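Local coordinates for arginine 3rd transport system periplasmic binding protein (Legionella pneumophila subsp. pneumophila str. Philadelphia 1, PDB 3KZG) that probably binds arginine in the periplasm as the solute-binding component of an amino acid transport system, at residues F47-I51 / R62-L66. Residues are numbered along the deposited sequence; the frame is centred on the assembly and turned at random.
Sequences FEAYI and REVDL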
loop_
_atom_site.group_PDB
_atom_site.type_symbol
_atom_site.label_atom_id
_atom_site.label_comp_id
_atom_site.label_asym_id
_atom_site.label_seq_id
_atom_site.Cartn_x
_atom_site.Cartn_y
_atom_site.Cartn_z
ATOM N N PHE A 47 -33.464 8.587 4.817
ATOM C CA PHE A 47 -33.066 9.420 5.948
ATOM C C PHE A 47 -34.167 10.301 6.510
ATOM O O PHE A 47 -35.056 10.740 5.792
ATOM C CB PHE A 47 -31.900 10.325 5.538
ATOM C CG PHE A 47 -30.627 9.586 5.235
ATOM C CD1 PHE A 47 -29.806 9.136 6.260
ATOM C CD2 PHE A 47 -30.250 9.344 3.921
ATOM C CE1 PHE A 47 -28.627 8.456 5.978
ATOM C CE2 PHE A 47 -29.073 8.665 3.631
ATOM C CZ PHE A 47 -28.263 8.222 4.661
ATOM N N GLU A 48 -34.085 10.579 7.803
ATOM C CA GLU A 48 -35.060 11.434 8.448
ATOM C C GLU A 48 -34.301 12.384 9.363
ATOM O O GLU A 48 -33.727 11.967 10.372
ATOM C CB GLU A 48 -36.063 10.593 9.238
ATOM C CG GLU A 48 -37.276 11.370 9.704
ATOM C CD GLU A 48 -38.558 10.598 9.508
ATOM O OE1 GLU A 48 -38.739 9.555 10.177
ATOM O OE2 GLU A 48 -39.384 11.031 8.675
ATOM N N ALA A 49 -34.297 13.663 8.996
ATOM C CA ALA A 49 -33.588 14.689 9.754
ATOM C C ALA A 49 -34.379 15.285 10.913
ATOM O O ALA A 49 -35.527 15.694 10.756
ATOM C CB ALA A 49 -33.140 15.800 8.813
ATOM N N TYR A 50 -33.738 15.338 12.074
ATOM C CA TYR A 50 -34.336 15.889 13.280
ATOM C C TYR A 50 -33.331 16.864 13.838
ATOM O O TYR A 50 -32.176 16.865 13.426
ATOM C CB TYR A 50 -34.537 14.802 14.337
ATOM C CG TYR A 50 -35.488 13.700 13.963
ATOM C CD1 TYR A 50 -36.801 13.702 14.426
ATOM C CD2 TYR A 50 -35.071 12.638 13.160
ATOM C CE1 TYR A 50 -37.676 12.676 14.103
ATOM C CE2 TYR A 50 -35.941 11.607 12.830
ATOM C CZ TYR A 50 -37.241 11.634 13.306
ATOM O OH TYR A 50 -38.109 10.621 12.984
ATOM N N ILE A 51 -33.765 17.701 14.768
ATOM C CA ILE A 51 -32.843 18.607 15.419
ATOM C C ILE A 51 -32.071 17.626 16.305
ATOM O O ILE A 51 -32.677 16.782 16.964
ATOM C CB ILE A 51 -33.588 19.635 16.285
ATOM C CG1 ILE A 51 -34.371 20.593 15.387
ATOM C CG2 ILE A 51 -32.605 20.403 17.153
ATOM C CD1 ILE A 51 -35.122 21.657 16.151
ATOM N N ARG A 62 -39.028 4.405 18.057
ATOM C CA ARG A 62 -38.994 3.629 16.827
ATOM C C ARG A 62 -39.453 4.404 15.597
ATOM O O ARG A 62 -39.946 3.811 14.632
ATOM C CB ARG A 62 -39.832 2.354 16.977
ATOM C CG ARG A 62 -39.096 1.179 17.631
ATOM C CD ARG A 62 -38.641 1.478 19.060
ATOM N NE ARG A 62 -38.024 0.299 19.666
ATOM C CZ ARG A 62 -37.440 0.278 20.861
ATOM N NH1 ARG A 62 -37.384 1.376 21.599
ATOM N NH2 ARG A 62 -36.904 -0.845 21.316
ATOM N N GLU A 63 -39.299 5.726 15.633
ATOM C CA GLU A 63 -39.667 6.561 14.491
ATOM C C GLU A 63 -38.651 6.253 13.391
ATOM O O GLU A 63 -38.916 6.429 12.200
ATOM C CB GLU A 63 -39.587 8.048 14.858
ATOM C CG GLU A 63 -40.577 8.503 15.922
ATOM C CD GLU A 63 -40.476 9.994 16.211
ATOM O OE1 GLU A 63 -40.595 10.796 15.260
ATOM O OE2 GLU A 63 -40.280 10.366 17.385
ATOM N N VAL A 64 -37.479 5.794 13.819
ATOM C CA VAL A 64 -36.396 5.435 12.915
ATOM C C VAL A 64 -35.739 4.150 13.409
ATOM O O VAL A 64 -35.784 3.836 14.598
ATOM C CB VAL A 64 -35.330 6.536 12.855
ATOM C CG1 VAL A 64 -35.952 7.822 12.335
ATOM C CG2 VAL A 64 -34.729 6.749 14.231
ATOM N N ASP A 65 -35.123 3.411 12.496
ATOM C CA ASP A 65 -34.471 2.157 12.858
ATOM C C ASP A 65 -33.089 2.365 13.459
ATOM O O ASP A 65 -32.681 1.649 14.375
ATOM C CB ASP A 65 -34.357 1.266 11.625
ATOM C CG ASP A 65 -35.699 0.928 11.041
ATOM O OD1 ASP A 65 -36.536 0.398 11.798
ATOM O OD2 ASP A 65 -35.920 1.191 9.839
ATOM N N LEU A 66 -32.377 3.354 12.935
ATOM C CA LEU A 66 -31.028 3.657 13.389
ATOM C C LEU A 66 -30.794 5.160 13.395
ATOM O O LEU A 66 -31.584 5.925 12.845
ATOM C CB LEU A 66 -30.012 2.998 12.451
ATOM C CG LEU A 66 -30.073 1.478 12.320
ATOM C CD1 LEU A 66 -29.250 1.032 11.125
ATOM C CD2 LEU A 66 -29.575 0.833 13.610
#
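One tyrosine hydroxyl sits between two glutamates. Tyr-50 OH lies 3.4 Å from Glu-63 OE1, a weak and unsettled hydrogen bond, with Glu-63 OE1 near the plane of the ring, at its edge. Tyr-50 OH is also 3.1 Å from Glu-48 OE1. Glu-48 and Tyr-50 are two apart on the strand, so both CA-to-CB bonds point toward 62-66. Val-64 supplies the apolar part: its CG1 is 3.8 Å from Tyr-50 CE2. No backbone pairing joins the segments, and the nearest CA atoms, those of Glu-48 and Val-64, are 7.6 Å apart. The contact is made mainly by side chains, and it is small, burying 155 Å² in all. Arg-62, with positive phi, is the C-prime residue of the Schellman motif that ends helix 55-60. The chain then turns into strand 66-67. Leu-55 and Ala-58 of helix 55-60 pack against Tyr-50. Strands 44-50 and 66-67 both pair in parallel with strand 4-13, and with helix 55-60 between them they form a beta-alpha-beta crossover.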